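Local coordinates for glycoside hydrolase family 81 (Clostridium thermocellum, PDB 6FOP), which probably hydrolyses beta-1,3-glucans such as laminarin, as a family 81 glycoside hydrolase of the Clostridium thermocellum cellulosome, at residues G66-K71 / D88-H93; I145-T150 / V165-V170. All blocks are in the same frame, centred on the assembly; numbering follows the deposited sequence.

In the fold
Contact 1 comes first along the chain and closes before contact 2 opens; their centres lie about 10 Å apart. Contact 1 pairs two neighbouring strands, 66-70 and 89-93, of a seven-stranded antiparallel sheet. The next strand of that sheet, 143-147, carries one half of contact 2. The other half is the end of strand 162-167, which belongs to an eight-stranded antiparallel sheet. Contact 1 therefore builds one layer, and contact 2 joins that layer to the second. The two contacts touch directly: Phe89 packs on Ile145 and Phe147, and Asp88 meets Asn168. Both lie far from the centre of the chain, in its N-terminal, mainly beta part.

Contact 1. Residues G66-K71 / D88-H93; sequences GIEVGK and DFTVGH
Val69 O accepts two backbone N-H groups from the facing strand. Asp88 N comes to 2.8 Å from Val69 O, tilted from the carbonyl plane. Phe89 N lies in that plane, at 3.2 Å from Val69 O. Two residues thus face one, which is a classic beta bulge. Beyond it the strands run antiparallel in regular register. Val69 pairs with Phe89 and Ile67 with Val91 as hydrogen-bonded pairs; Glu68 and Thr90 form the non-hydrogen-bonded pair between them. The bond from Val69 N to Phe89 O is 2.8 Å long and nearly along the C=O axis.

Asp88, the first residue of the bulge, points toward the partner strand, and its OD2 accepts Lys71 N at 3.0 Å, from above the carboxylate plane. Tyr172 OH bonds the same oxygen, while Lys86 makes a salt bridge to OD1. A buried carboxylate is thus matched by several donors, which would probably favour its charged form.

Phe89 and Val69 lie side by side and point the same way. With chi1 55°, CG of Phe89 stands between its own backbone N and carbonyl carbon. Val69 CB sits over one ring face, 4.0 Å from the Phe89 centroid, in a CH-pi contact. Val91 CG2 lies at the ring edge, in plane, and also touches Val69 CG2 at 4.0 Å. On the other face of the sheet, Glu68 CG meets Thr90 OG1 at 3.5 Å. Thr90 OG1 is hydrogen-bonded to Asn87 OD1, and the Glu68 carboxylate goes on to His85 and Lys63.

Strand 59-63 flanks 66-70 on one side and strand 143-147 flanks 89-93 on the other, while the face bearing Val69 and Phe89 packs on Ile203 of strand 200-206, and Val69 also touches Tyr172 of strand 170-175.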
loop_
_atom_site.group_PDB
_atom_site.type_symbol
_atom_site.label_atom_id
_atom_site.label_comp_id
_atom_site.label_asym_id
_atom_site.label_seq_id
_atom_site.Cartn_x
_atom_site.Cartn_y
_atom_site.Cartn_z
ATOM N N GLY A 66 25.499 -10.585 -13.127
ATOM C CA GLY A 66 25.566 -9.735 -11.942
ATOM C C GLY A 66 24.315 -8.902 -11.768
ATOM O O GLY A 66 23.197 -9.369 -12.068
ATOM N N ILE A 67 24.509 -7.659 -11.321
ATOM C CA ILE A 67 23.402 -6.770 -10.958
ATOM C C ILE A 67 23.381 -5.542 -11.858
ATOM O O ILE A 67 24.288 -4.684 -11.791
ATOM C CB ILE A 67 23.488 -6.297 -9.479
ATOM C CG1 ILE A 67 23.725 -7.456 -8.494
ATOM C CG2 ILE A 67 22.198 -5.561 -9.125
ATOM C CD1 ILE A 67 25.170 -7.693 -8.106
ATOM N N GLU A 68 22.358 -5.436 -12.713
ATOM C CA GLU A 68 22.178 -4.223 -13.497
ATOM C C GLU A 68 21.783 -3.102 -12.557
ATOM O O GLU A 68 20.964 -3.322 -11.664
ATOM C CB GLU A 68 21.085 -4.350 -14.557
ATOM C CG GLU A 68 21.331 -5.444 -15.576
ATOM C CD GLU A 68 20.388 -5.390 -16.757
ATOM O OE1 GLU A 68 19.305 -4.785 -16.646
ATOM O OE2 GLU A 68 20.717 -5.999 -17.807
ATOM N N VAL A 69 22.313 -1.924 -12.807
ATOM C CA VAL A 69 22.027 -0.691 -12.091
ATOM C C VAL A 69 21.620 0.368 -13.098
ATOM O O VAL A 69 22.284 0.533 -14.143
ATOM C CB VAL A 69 23.250 -0.188 -11.309
ATOM C CG1 VAL A 69 22.953 1.138 -10.615
ATOM C CG2 VAL A 69 23.745 -1.225 -10.314
ATOM N N GLY A 70 20.559 1.117 -12.802
ATOM C CA GLY A 70 20.195 2.232 -13.664
ATOM C C GLY A 70 19.366 3.291 -12.975
ATOM O O GLY A 70 18.812 3.067 -11.888
ATOM N N LYS A 71 19.238 4.424 -13.660
ATOM C CA LYS A 71 18.311 5.463 -13.292
ATOM C C LYS A 71 17.376 5.609 -14.472
ATOM O O LYS A 71 17.817 5.951 -15.560
ATOM C CB LYS A 71 18.960 6.815 -12.982
ATOM C CG LYS A 71 17.915 7.789 -12.399
ATOM C CD LYS A 71 18.491 9.097 -11.958
ATOM C CE LYS A 71 17.409 10.014 -11.449
ATOM N NZ LYS A 71 16.607 10.589 -12.544
ATOM N N ASP A 88 22.372 0.914 -16.931
ATOM C CA ASP A 88 23.445 1.890 -17.139
ATOM C C ASP A 88 24.779 1.174 -16.957
ATOM O O ASP A 88 25.712 1.391 -17.745
ATOM C CB ASP A 88 23.296 3.093 -16.186
ATOM C CG ASP A 88 22.107 3.986 -16.526
ATOM O OD1 ASP A 88 21.712 4.071 -17.718
ATOM O OD2 ASP A 88 21.546 4.620 -15.570
ATOM N N PHE A 89 24.898 0.331 -15.941
ATOM C CA PHE A 89 26.059 -0.564 -15.827
ATOM C C PHE A 89 25.662 -1.796 -15.048
ATOM O O PHE A 89 24.745 -1.752 -14.188
ATOM C CB PHE A 89 27.282 0.112 -15.183
ATOM C CG PHE A 89 27.010 0.708 -13.852
ATOM C CD1 PHE A 89 27.182 -0.060 -12.693
ATOM C CD2 PHE A 89 26.650 2.033 -13.728
ATOM C CE1 PHE A 89 26.963 0.492 -11.442
ATOM C CE2 PHE A 89 26.411 2.590 -12.489
ATOM C CZ PHE A 89 26.598 1.824 -11.338
ATOM N N THR A 90 26.357 -2.901 -15.310
ATOM C CA THR A 90 26.165 -4.116 -14.561
ATOM C C THR A 90 27.351 -4.302 -13.606
ATOM O O THR A 90 28.521 -4.233 -14.022
ATOM C CB THR A 90 25.998 -5.326 -15.514
ATOM O OG1 THR A 90 24.761 -5.186 -16.240
ATOM C CG2 THR A 90 25.979 -6.600 -14.777
ATOM N N VAL A 91 27.047 -4.522 -12.332
ATOM C CA VAL A 91 28.043 -4.851 -11.327
ATOM C C VAL A 91 28.237 -6.348 -11.404
ATOM O O VAL A 91 27.401 -7.117 -10.951
ATOM C CB VAL A 91 27.590 -4.425 -9.920
ATOM C CG1 VAL A 91 28.591 -4.853 -8.855
ATOM C CG2 VAL A 91 27.382 -2.919 -9.852
ATOM N N GLY A 92 29.376 -6.734 -12.001
ATOM C CA GLY A 92 29.772 -8.123 -12.156
ATOM C C GLY A 92 31.023 -8.418 -11.334
ATOM O O GLY A 92 31.427 -7.627 -10.468
ATOM N N HIS A 93 31.665 -9.530 -11.664
ATOM C CA HIS A 93 32.722 -10.107 -10.852
ATOM C C HIS A 93 33.878 -10.492 -11.799
ATOM O O HIS A 93 33.663 -10.963 -12.937
ATOM C CB HIS A 93 32.149 -11.301 -10.114
ATOM C CG HIS A 93 33.029 -11.870 -9.052
ATOM N ND1 HIS A 93 34.151 -12.603 -9.346
ATOM C CD2 HIS A 93 32.911 -11.893 -7.708
ATOM C CE1 HIS A 93 34.702 -13.045 -8.230
ATOM N NE2 HIS A 93 33.968 -12.618 -7.220
#

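Contact 2. Residues I145-T150 / V165-V170; sequences IDFSGT and VTINGV. With MG (magnesium ion), chain B.
Ile167 reaches from the end of its strand to Phe147 and to the backbone beyond it. Its CB lies 4.2 Å from Phe147 CD2. CG2 meets the same ring atom at a similar distance. CG1 is anti to the backbone N (chi1 -168°) and comes to 3.8 Å from Ser148 O. CD1, the tip, goes further and meets two carbonyl oxygens. It is 3.5 Å from Ser148 O and 3.7 Å from Thr150 O. The methyl also touches Gly149 C, so it packs against the backbone of the loop that follows strand 143-147.

Phe147 takes its other contact from Val165. With CG1 of Val165 anti to the carbonyl carbon (chi1 -57°), CG2 falls between the backbone N and the carbonyl carbon and meets Phe147 CE2 at 3.9 Å. The aromatic side chain crosses both aliphatic ones obliquely. Phe89 meets the Phe147 ring as well, with the two planes at about 50°, and Leu174 and Ile190 add further packing.

After Ile167 the chain reverses in a type I' beta turn, closed by backbone bonds between Ile167 and Val170. Asn168, in this turn, sends ND2 to Asp88 OD1.

Phe147 O binds a magnesium ion at 2.4 Å, and Asp146 OD1 binds the same ion at 2.3 Å. Two waters are also bound. Gly188 belongs to the site too.

The chemistry is therefore divided. Side chain against side chain the contact is apolar and joins two sheets; the Ile167 tip instead lies against backbone carbonyl oxygens. Magnesium holds the Asp146 carboxylate and the Phe147 carbonyl together at the end of strand 143-147, and a bound water extends the link by donating to Gly149 O.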
loop_
_atom_site.group_PDB
_atom_site.type_symbol
_atom_site.label_atom_id
_atom_site.label_comp_id
_atom_site.label_asym_id
_atom_site.label_seq_id
_atom_site.Cartn_x
_atom_site.Cartn_y
_atom_site.Cartn_z
ATOM N N ILE A 145 32.870 -3.700 -13.402
ATOM C CA ILE A 145 31.762 -2.799 -13.729
ATOM C C ILE A 145 31.641 -2.693 -15.241
ATOM O O ILE A 145 32.436 -2.003 -15.916
ATOM C CB ILE A 145 31.927 -1.412 -13.069
ATOM C CG1 ILE A 145 32.344 -1.561 -11.587
ATOM C CG2 ILE A 145 30.644 -0.593 -13.233
ATOM C CD1 ILE A 145 31.415 -2.363 -10.704
ATOM N N ASP A 146 30.655 -3.413 -15.774
ATOM C CA ASP A 146 30.427 -3.538 -17.207
ATOM C C ASP A 146 29.397 -2.507 -17.641
ATOM O O ASP A 146 28.183 -2.685 -17.442
ATOM C CB ASP A 146 29.958 -4.967 -17.501
ATOM C CG ASP A 146 29.695 -5.233 -18.962
ATOM O OD1 ASP A 146 29.913 -4.351 -19.803
ATOM O OD2 ASP A 146 29.232 -6.363 -19.257
ATOM N N PHE A 147 29.880 -1.396 -18.179
ATOM C CA PHE A 147 29.012 -0.277 -18.589
ATOM C C PHE A 147 28.280 -0.572 -19.891
ATOM O O PHE A 147 28.749 -1.369 -20.726
ATOM C CB PHE A 147 29.831 1.018 -18.741
ATOM C CG PHE A 147 30.263 1.613 -17.436
ATOM C CD1 PHE A 147 31.422 1.181 -16.817
ATOM C CD2 PHE A 147 29.471 2.578 -16.802
ATOM C CE1 PHE A 147 31.809 1.716 -15.584
ATOM C CE2 PHE A 147 29.845 3.118 -15.583
ATOM C CZ PHE A 147 31.003 2.669 -14.962
ATOM N N SER A 148 27.113 0.050 -20.044
ATOM C CA SER A 148 26.392 0.054 -21.314
ATOM C C SER A 148 27.011 1.114 -22.226
ATOM O O SER A 148 26.504 2.240 -22.343
ATOM C CB SER A 148 24.910 0.308 -21.083
ATOM O OG SER A 148 24.245 0.378 -22.315
ATOM N N GLY A 149 28.093 0.739 -22.884
ATOM C CA GLY A 149 28.959 1.689 -23.601
ATOM C C GLY A 149 30.161 2.072 -22.743
ATOM O O GLY A 149 30.548 1.354 -21.836
ATOM N N THR A 150 30.772 3.202 -23.046
ATOM C CA THR A 150 32.022 3.630 -22.405
ATOM C C THR A 150 31.614 4.830 -21.583
ATOM O O THR A 150 31.055 5.740 -22.133
ATOM C CB THR A 150 33.065 4.070 -23.482
ATOM O OG1 THR A 150 33.345 2.948 -24.312
ATOM C CG2 THR A 150 34.344 4.526 -22.848
ATOM N N VAL A 165 31.622 9.172 -12.864
ATOM C CA VAL A 165 31.375 8.766 -14.227
ATOM C C VAL A 165 30.015 9.250 -14.700
ATOM O O VAL A 165 29.116 9.520 -13.900
ATOM C CB VAL A 165 31.516 7.238 -14.433
ATOM C CG1 VAL A 165 32.913 6.784 -13.985
ATOM C CG2 VAL A 165 30.443 6.451 -13.695
ATOM N N THR A 166 29.862 9.340 -16.013
ATOM C CA THR A 166 28.598 9.696 -16.636
ATOM C C THR A 166 28.347 8.680 -17.726
ATOM O O THR A 166 29.216 8.462 -18.568
ATOM C CB THR A 166 28.612 11.106 -17.210
ATOM O OG1 THR A 166 29.136 12.033 -16.234
ATOM C CG2 THR A 166 27.183 11.536 -17.622
ATOM N N ILE A 167 27.165 8.051 -17.696
ATOM C CA ILE A 167 26.744 7.077 -18.702
ATOM C C ILE A 167 25.276 7.297 -18.999
ATOM O O ILE A 167 24.504 7.455 -18.062
ATOM C CB ILE A 167 27.051 5.633 -18.259
ATOM C CG1 ILE A 167 26.876 4.642 -19.406
ATOM C CG2 ILE A 167 26.248 5.198 -17.047
ATOM C CD1 ILE A 167 28.015 4.678 -20.388
ATOM N N ASN A 168 24.877 7.300 -20.269
ATOM C CA ASN A 168 23.484 7.578 -20.633
ATOM C C ASN A 168 22.953 8.891 -20.031
ATOM O O ASN A 168 21.771 8.999 -19.702
ATOM C CB ASN A 168 22.579 6.384 -20.224
ATOM C CG ASN A 168 22.933 5.106 -20.968
ATOM O OD1 ASN A 168 23.350 5.161 -22.126
ATOM N ND2 ASN A 168 22.780 3.958 -20.320
ATOM N N GLY A 169 23.823 9.878 -19.840
ATOM C CA GLY A 169 23.444 11.154 -19.244
ATOM C C GLY A 169 23.251 11.137 -17.743
ATOM O O GLY A 169 22.857 12.151 -17.184
ATOM N N VAL A 170 23.562 10.011 -17.086
ATOM C CA VAL A 170 23.365 9.842 -15.652
ATOM C C VAL A 170 24.740 9.841 -14.980
ATOM O O VAL A 170 25.645 9.104 -15.405
ATOM C CB VAL A 170 22.639 8.510 -15.338
ATOM C CG1 VAL A 170 22.396 8.359 -13.842
ATOM C CG2 VAL A 170 21.309 8.433 -16.082
HETATM MG MG MG B . 30.572 -2.744 -21.279
HETATM O O HOH W 1 30.637 -1.413 -23.150
HETATM O O HOH W 2 32.536 -3.933 -21.685
#